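Local coordinates for bubble protein (PDB 1UOY), which may act as a toxin and may recognise a molecule, or part of one, that carries a negatively charged surface, at residues Arg12-Cys18 and Cys38-Trp43; Asp31-Val35 and Asp48-Cys54. All coordinates share one frame; numbering follows the deposited sequence.

Contact 1. Residues Arg12-Cys18 and Cys38-Trp43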
ATOM      1  N   ARG A  12      -3.777  -0.421  -0.040  1.00  8.60           N
ATOM      2  CA  ARG A  12      -3.729  -1.750   0.566  1.00  6.89           C
ATOM      3  C   ARG A  12      -3.579  -1.532   2.039  1.00  7.88           C
ATOM      4  O   ARG A  12      -2.962  -0.544   2.488  1.00 10.22           O
ATOM      5  CB  ARG A  12      -2.556  -2.587   0.024  1.00  8.80           C
ATOM      6  CG  ARG A  12      -2.639  -2.828  -1.470  1.00  7.94           C
ATOM      7  CD  ARG A  12      -3.737  -3.832  -1.820  1.00  7.62           C
ATOM      8  NE  ARG A  12      -3.701  -4.215  -3.235  1.00  7.49           N
ATOM      9  CZ  ARG A  12      -4.215  -3.513  -4.231  1.00  7.81           C
ATOM     10  NH1 ARG A  12      -4.821  -2.345  -4.003  1.00 11.74           N
ATOM     11  NH2 ARG A  12      -4.112  -3.968  -5.483  1.00 11.92           N
ATOM     12  N   ARG A  13      -4.155  -2.434   2.839  1.00  7.93           N
ATOM     13  CA  ARG A  13      -4.141  -2.219   4.277  1.00  8.56           C
ATOM     14  C   ARG A  13      -2.819  -2.672   4.888  1.00  9.46           C
ATOM     15  O   ARG A  13      -2.453  -3.862   4.795  1.00  8.90           O
ATOM     16  CB  ARG A  13      -5.358  -2.923   4.918  1.00  9.84           C
ATOM     17  CG  ARG A  13      -5.406  -2.653   6.418  1.00 11.47           C
ATOM     18  CD  ARG A  13      -6.784  -3.132   6.994  1.00 16.92           C
ATOM     19  NE  ARG A  13      -7.876  -2.309   6.475  1.00 17.34           N
ATOM     20  CZ  ARG A  13      -8.242  -1.117   6.963  1.00 20.49           C
ATOM     21  NH1 ARG A  13      -7.612  -0.586   8.009  1.00 21.46           N
ATOM     22  NH2 ARG A  13      -9.243  -0.446   6.402  1.00 15.67           N
ATOM     23  N   THR A  14      -2.104  -1.733   5.509  1.00  9.31           N
ATOM     24  CA  THR A  14      -0.839  -2.062   6.123  1.00  7.96           C
ATOM     25  C   THR A  14      -1.024  -3.230   7.124  1.00 11.59           C
ATOM     26  O   THR A  14      -1.986  -3.269   7.914  1.00 10.43           O
ATOM     27  CB  THR A  14      -0.258  -0.839   6.835  1.00  9.16           C
ATOM     28  OG1 THR A  14      -0.304   0.280   5.928  1.00 10.01           O
ATOM     29  CG2 THR A  14       1.174  -1.085   7.295  1.00 10.74           C
ATOM     30  N   ASN A  15      -0.108  -4.176   7.012  1.00 10.63           N
ATOM     31  CA  ASN A  15      -0.015  -5.367   7.847  1.00 11.19           C
ATOM     32  C   ASN A  15      -1.023  -6.458   7.506  1.00 10.53           C
ATOM     33  O   ASN A  15      -1.061  -7.493   8.150  1.00 14.73           O
ATOM     34  CB  ASN A  15      -0.030  -4.979   9.342  1.00 12.27           C
ATOM     35  CG  ASN A  15       1.102  -4.063   9.670  1.00 16.41           C
ATOM     36  OD1 ASN A  15       2.207  -4.224   9.148  1.00 17.99           O
ATOM     37  ND2 ASN A  15       0.846  -3.078  10.527  1.00 23.19           N
ATOM     38  N   SER A  16      -1.865  -6.217   6.509  1.00  9.50           N
ATOM     39  CA  SER A  16      -2.784  -7.279   6.079  1.00  9.04           C
ATOM     40  C   SER A  16      -2.059  -8.217   5.117  1.00  9.69           C
ATOM     41  O   SER A  16      -0.948  -7.949   4.639  1.00  8.89           O
ATOM     42  CB  SER A  16      -4.018  -6.680   5.401  1.00  9.16           C
ATOM     43  OG  SER A  16      -3.729  -6.062   4.139  1.00 10.20           O
ATOM     44  N   GLY A  17      -2.676  -9.359   4.833  1.00  9.10           N
ATOM     45  CA  GLY A  17      -2.041 -10.326   3.959  1.00  9.25           C
ATOM     46  C   GLY A  17      -1.900  -9.883   2.503  1.00  7.99           C
ATOM     47  O   GLY A  17      -2.686  -9.067   2.022  1.00  9.32           O
ATOM     48  N   CYS A  18      -0.922 -10.460   1.807  1.00  8.92           N
ATOM     49  CA  CYS A  18      -0.679 -10.118   0.394  1.00  9.96           C
ATOM     50  C   CYS A  18      -0.049 -11.284  -0.349  1.00  8.66           C
ATOM     51  O   CYS A  18       0.837 -11.976   0.168  1.00 10.44           O
ATOM     52  CB  CYS A  18       0.193  -8.841   0.284  1.00  9.99           C
ATOM     53  SG  CYS A  18       1.810  -8.969   1.084  1.00  9.84           S
ATOM     54  N   CYS A  38       4.628  -5.737  -0.504  1.00  8.02           N
ATOM     55  CA  CYS A  38       4.368  -7.068   0.010  1.00  8.50           C
ATOM     56  C   CYS A  38       5.673  -7.756   0.370  1.00 10.80           C
ATOM     57  O   CYS A  38       6.464  -8.081  -0.513  1.00 12.25           O
ATOM     58  CB  CYS A  38       3.589  -7.833  -1.053  1.00  8.55           C
ATOM     59  SG  CYS A  38       3.088  -9.479  -0.428  1.00 11.11           S
ATOM     60  N   LYS A  39       5.887  -7.932   1.656  1.00 10.31           N
ATOM     61  CA  LYS A  39       7.105  -8.581   2.160  1.00 10.91           C
ATOM     62  C   LYS A  39       6.716  -9.617   3.207  1.00 10.60           C
ATOM     63  O   LYS A  39       5.987  -9.333   4.148  1.00 12.23           O
ATOM     64  CB  LYS A  39       8.032  -7.543   2.810  1.00 12.67           C
ATOM     65  CG  LYS A  39       8.494  -6.463   1.820  1.00 14.06           C
ATOM     66  CD  LYS A  39       9.376  -5.444   2.549  1.00 24.61           C
ATOM     67  CE  LYS A  39      10.200  -4.672   1.574  1.00 30.97           C
ATOM     68  NZ  LYS A  39      11.211  -5.550   0.924  1.00 36.32           N
ATOM     69  N   GLY A  40       7.220 -10.830   3.021  1.00 14.22           N
ATOM     70  CA  GLY A  40       6.902 -11.863   4.002  1.00 16.11           C
ATOM     71  C   GLY A  40       5.407 -12.091   4.186  1.00 13.96           C
ATOM     72  O   GLY A  40       4.942 -12.397   5.291  1.00 16.47           O
ATOM     73  N   GLY A  41       4.670 -11.915   3.096  1.00 12.37           N
ATOM     74  CA  GLY A  41       3.250 -12.158   3.101  1.00 12.71           C
ATOM     75  C   GLY A  41       2.363 -11.111   3.695  1.00 10.42           C
ATOM     76  O   GLY A  41       1.176 -11.351   3.849  1.00 11.91           O
ATOM     77  N   LYS A  42       2.942  -9.966   4.045  1.00  9.09           N
ATOM     78  CA  LYS A  42       2.159  -8.891   4.608  1.00 10.40           C
ATOM     79  C   LYS A  42       2.501  -7.556   3.967  1.00  9.20           C
ATOM     80  O   LYS A  42       3.656  -7.318   3.589  1.00  9.26           O
ATOM     81  CB  LYS A  42       2.448  -8.777   6.114  1.00 12.72           C
ATOM     82  CG  LYS A  42       2.149 -10.049   6.908  1.00 19.73           C
ATOM     83  CD  LYS A  42       0.649 -10.374   6.967  1.00 27.50           C
ATOM     84  CE  LYS A  42       0.380 -11.700   7.722  1.00 35.05           C
ATOM     85  NZ  LYS A  42      -0.954 -12.350   7.361  1.00 35.77           N
ATOM     86  N   TRP A  43       1.488  -6.701   3.819  1.00  8.38           N
ATOM     87  CA  TRP A  43       1.765  -5.336   3.336  1.00  9.62           C
ATOM     88  C   TRP A  43       2.587  -4.629   4.398  1.00  9.42           C
ATOM     89  O   TRP A  43       2.152  -4.424   5.513  1.00 10.24           O
ATOM     90  CB  TRP A  43       0.475  -4.562   3.045  1.00  8.25           C
ATOM     91  CG  TRP A  43      -0.182  -5.084   1.812  1.00  7.96           C
ATOM     92  CD1 TRP A  43      -1.345  -5.826   1.749  1.00  7.47           C
ATOM     93  CD2 TRP A  43       0.297  -4.963   0.481  1.00  8.27           C
ATOM     94  NE1 TRP A  43      -1.601  -6.167   0.457  1.00  6.76           N
ATOM     95  CE2 TRP A  43      -0.613  -5.656  -0.346  1.00  7.26           C
ATOM     96  CE3 TRP A  43       1.410  -4.342  -0.107  1.00  8.29           C
ATOM     97  CZ2 TRP A  43      -0.439  -5.762  -1.720  1.00  6.81           C
ATOM     98  CZ3 TRP A  43       1.595  -4.464  -1.502  1.00  6.60           C
ATOM     99  CH2 TRP A  43       0.668  -5.173  -2.272  1.00  7.65           C
TER
HETATM  100  O   HOH W   1      -2.248 -10.270   8.574  1.00 46.96           O

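Contact 2. Residues Asp31-Val35 and Asp48-Cys54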
ATOM      1  N   ASP A  31      -4.541   5.167   5.210  1.00  8.65           N
ATOM      2  CA  ASP A  31      -4.546   6.583   5.548  1.00  7.15           C
ATOM      3  C   ASP A  31      -3.580   7.430   4.773  1.00  8.21           C
ATOM      4  O   ASP A  31      -3.474   8.626   5.019  1.00  9.82           O
ATOM      5  CB  ASP A  31      -4.376   6.793   7.055  1.00  8.91           C
ATOM      6  CG  ASP A  31      -3.010   6.412   7.570  1.00 14.13           C
ATOM      7  OD1 ASP A  31      -2.076   6.151   6.779  1.00  9.97           O
ATOM      8  OD2 ASP A  31      -2.850   6.416   8.832  1.00 18.12           O
ATOM      9  N   ARG A  32      -2.970   6.816   3.745  1.00  8.96           N
ATOM     10  CA  ARG A  32      -2.008   7.456   2.853  1.00  7.72           C
ATOM     11  C   ARG A  32      -0.789   8.021   3.525  1.00  6.74           C
ATOM     12  O   ARG A  32      -0.035   8.746   2.909  1.00  8.59           O
ATOM     13  CB  ARG A  32      -2.688   8.517   1.970  1.00  7.98           C
ATOM     14  CG  ARG A  32      -3.736   7.863   1.044  1.00  6.16           C
ATOM     15  CD  ARG A  32      -4.178   8.876  -0.046  1.00  9.00           C
ATOM     16  NE  ARG A  32      -5.191   8.241  -0.917  1.00  8.13           N
ATOM     17  CZ  ARG A  32      -4.904   7.452  -1.955  1.00  6.80           C
ATOM     18  NH1 ARG A  32      -3.637   7.206  -2.297  1.00  9.33           N
ATOM     19  NH2 ARG A  32      -5.896   6.825  -2.598  1.00  7.99           N
ATOM     20  N   THR A  33      -0.524   7.620   4.763  1.00  8.77           N
ATOM     21  CA  THR A  33       0.679   8.109   5.443  1.00  7.78           C
ATOM     22  C   THR A  33       1.890   7.241   5.215  1.00  7.42           C
ATOM     23  O   THR A  33       2.968   7.562   5.703  1.00  8.90           O
ATOM     24  CB  THR A  33       0.524   8.288   6.986  1.00  8.15           C
ATOM     25  OG1 THR A  33       0.315   7.003   7.592  1.00  9.69           O
ATOM     26  CG2 THR A  33      -0.634   9.243   7.310  1.00  9.11           C
ATOM     27  N   GLY A  34       1.726   6.180   4.409  1.00  7.47           N
ATOM     28  CA  GLY A  34       2.854   5.338   4.117  1.00  8.05           C
ATOM     29  C   GLY A  34       2.703   4.595   2.804  1.00  7.55           C
ATOM     30  O   GLY A  34       1.613   4.398   2.314  1.00  9.04           O
ATOM     31  N   VAL A  35       3.848   4.249   2.260  1.00  6.99           N
ATOM     32  CA  VAL A  35       3.962   3.416   1.077  1.00  5.79           C
ATOM     33  C   VAL A  35       4.184   2.010   1.572  1.00  7.02           C
ATOM     34  O   VAL A  35       5.054   1.783   2.461  1.00  9.03           O
ATOM     35  CB  VAL A  35       5.156   3.815   0.260  1.00  6.18           C
ATOM     36  CG1 VAL A  35       5.285   2.877  -0.968  1.00  7.82           C
ATOM     37  CG2 VAL A  35       4.970   5.268  -0.212  1.00  9.81           C
ATOM     38  N   ASP A  48       7.631   6.046   5.328  1.00  9.86           N
ATOM     39  CA  ASP A  48       6.655   6.778   6.114  1.00  8.47           C
ATOM     40  C   ASP A  48       6.524   8.166   5.520  1.00  9.52           C
ATOM     41  O   ASP A  48       7.474   8.967   5.590  1.00 11.33           O
ATOM     42  CB  ASP A  48       7.151   6.902   7.564  1.00  8.77           C
ATOM     43  CG  ASP A  48       6.098   7.377   8.520  1.00 12.21           C
ATOM     44  OD1 ASP A  48       5.018   7.848   8.080  1.00 10.22           O
ATOM     45  OD2 ASP A  48       6.330   7.311   9.768  1.00 10.19           O
ATOM     46  N   CYS A  49       5.376   8.459   4.909  1.00  8.39           N
ATOM     47  CA  CYS A  49       5.135   9.766   4.343  1.00  8.57           C
ATOM     48  C   CYS A  49       4.915  10.815   5.409  1.00 10.53           C
ATOM     49  O   CYS A  49       5.041  11.997   5.140  1.00 10.14           O
ATOM     50  CB  CYS A  49       3.906   9.709   3.403  1.00  7.77           C
ATOM     51  SG  CYS A  49       4.014   8.488   2.073  1.00  9.03           S
ATOM     52  N   GLY A  50       4.589  10.354   6.616  1.00  9.49           N
ATOM     53  CA  GLY A  50       4.326  11.277   7.727  1.00 11.02           C
ATOM     54  C   GLY A  50       2.906  11.763   7.601  1.00 10.45           C
ATOM     55  O   GLY A  50       2.020  11.261   8.303  1.00 13.44           O
ATOM     56  N   SER A  51       2.716  12.729   6.715  1.00 10.57           N
ATOM     57  CA  SER A  51       1.369  13.208   6.395  1.00 10.79           C
ATOM     58  C   SER A  51       0.726  12.237   5.358  1.00 10.03           C
ATOM     59  O   SER A  51       1.394  11.330   4.791  1.00  9.51           O
ATOM     60  CB  SER A  51       1.454  14.606   5.830  1.00 13.94           C
ATOM     61  OG  SER A  51       2.310  14.576   4.674  1.00 18.27           O
ATOM     62  N   SER A  52      -0.570  12.439   5.133  1.00  9.06           N
ATOM     63  CA  SER A  52      -1.391  11.562   4.281  1.00  8.50           C
ATOM     64  C   SER A  52      -1.222  11.843   2.801  1.00  7.52           C
ATOM     65  O   SER A  52      -2.206  12.041   2.119  1.00  8.00           O
ATOM     66  CB  SER A  52      -2.866  11.733   4.681  1.00  8.22           C
ATOM     67  OG  SER A  52      -3.220  13.116   4.714  1.00  9.70           O
ATOM     68  N   SER A  53       0.022  11.856   2.326  1.00  8.24           N
ATOM     69  CA  SER A  53       0.291  12.271   0.964  1.00  8.18           C
ATOM     70  C   SER A  53       0.502  11.215  -0.093  1.00  7.65           C
ATOM     71  O   SER A  53       0.671  11.551  -1.278  1.00  8.74           O
ATOM     72  CB  SER A  53       1.521  13.186   0.969  1.00  9.20           C
ATOM     73  OG  SER A  53       2.680  12.401   1.259  1.00 10.03           O
ATOM     74  N   CYS A  54       0.514   9.946   0.296  1.00  6.67           N
ATOM     75  CA  CYS A  54       0.820   8.891  -0.695  1.00  8.25           C
ATOM     76  C   CYS A  54      -0.160   8.847  -1.863  1.00  7.37           C
ATOM     77  O   CYS A  54      -1.360   9.059  -1.668  1.00  8.66           O
ATOM     78  CB  CYS A  54       0.822   7.541   0.030  1.00  8.30           C
ATOM     79  SG  CYS A  54       1.281   6.103  -1.002  1.00  8.89           S
TER

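Contact 1. Residues Arg12-Cys18 and Cys38-Trp43
The indole of Trp43 is clamped between Arg12 and Cys18, which lie over opposite faces of its ring. Arg12 CB sits almost on the normal of the five-membered ring, 3.6 Å from its centroid, and makes a CH-pi contact. A turn about CB-CG (chi2 -73°) keeps CG and CD over the same face, along the NE1-CE2-CZ2 side, while the guanidinium turns its plane nearly perpendicular to the indole and gives NH1 to Val9 O. From the other side Cys18 CB presses in, 3.2 Å from Trp43 NE1. Its SG stands above the same face, 4.2 Å from the five-ring centroid, in a sulfur-aromatic contact, and is bonded to Cys38 SG. A broad, flat tryptophan suits this place because both faces are used, and Phe27 meets it with its ring nearly perpendicular.

Beside the ring, the type II turn Arg13-Ser16 docks against the beta hairpin of strands 34-39 and 42-48, whose type I' turn from Lys39 to Lys42 has glycines at its two positive-phi positions. Trp43 is gripped through its backbone at both ends: Asn15 N reaches Trp43 O at 2.7 Å, and Trp43 N points nearly straight at Ser16 O. Beyond the single Gly17-Lys42 bridge, Cys18 N meets Gly41 O at 3.1 Å. Ser16 N closes the turn on Arg13 O, and Ser16 OG, at the indole edge near CD1, adds a second bond to that oxygen at 2.6 Å.

The solvent side is looser. Lys42, exposed, runs its CD past Asn15 O, and a water bridges that oxygen to Lys42 NZ.

Contact 2. Residues Asp31-Val35 and Asp48-Cys54
An Asx turn on each side marks the place where the start of strand 34-39 meets the loop after strand 42-48, and Thr33 O links them, accepting from Cys49 N at 2.7 Å. That donor comes from above the carbonyl plane, and Gly50 N adds a weak, longer bond to the same oxygen. Gly50 N bonds more closely to Asp48 OD1, 2.9 Å away, which makes the second turn. In the first, Asp31 OD1 takes both Thr33 N and Thr33 OG1 from one face of its carboxylate, the hydroxyl at 2.7 Å. With chi1 at 65°, Thr33 turns OG1 to that aspartate and CG2 to the loop, where the methyl rests 3.5 Å from Gly50 O. Aspartate suits both turns because its short carboxylate can reach a backbone N-H two residues on.

Gly34 and Asp48 form an antiparallel, non-hydrogen-bonded pair, the last step of the strand pairing before the 48-54 loop swings over residues 31-33. That loop is anchored again at Arg32, where Cys54 N meets a lone pair of Arg32 O in the carbonyl plane (2.9 Å). The arginine chain, extended from CG to NE, carries NH1 to Cys54 O at 3.0 Å, so that the two residues are joined by backbone and side chain alike; NH2 makes a salt bridge to Asp10.

Deeper in the contact, Val35 CG2 touches both cysteine sulfurs, Cys54 SG at 3.9 Å and Cys49 SG slightly farther off. These belong to the disulfides to Cys28 and Cys64, and the branched, apolar valine sets one methyl against both sulfurs.

How the contacts relate
From the N terminus, the chain first reaches residues 12-18, then passes through strand 26-28 to residues 31-35, where strand 34-39 begins. Only at residues 38-43, around the hairpin turn, does contact 1 close its loop; contact 2 closes later, at residues 48-54, after strand 42-48. Residues 31-35 lie between the segments of contact 1, and residues 38-43 between those of contact 2, so the loops cross. Both contacts use strand 34-39, contact 1 at its end and contact 2 at its start, with centres about 16 Å apart on opposite sides of the chain's centre. Contact 1 ties the N-terminal loop to the three-stranded sheet; contact 2 ties that sheet to the loop leading into the C-terminal two-stranded one.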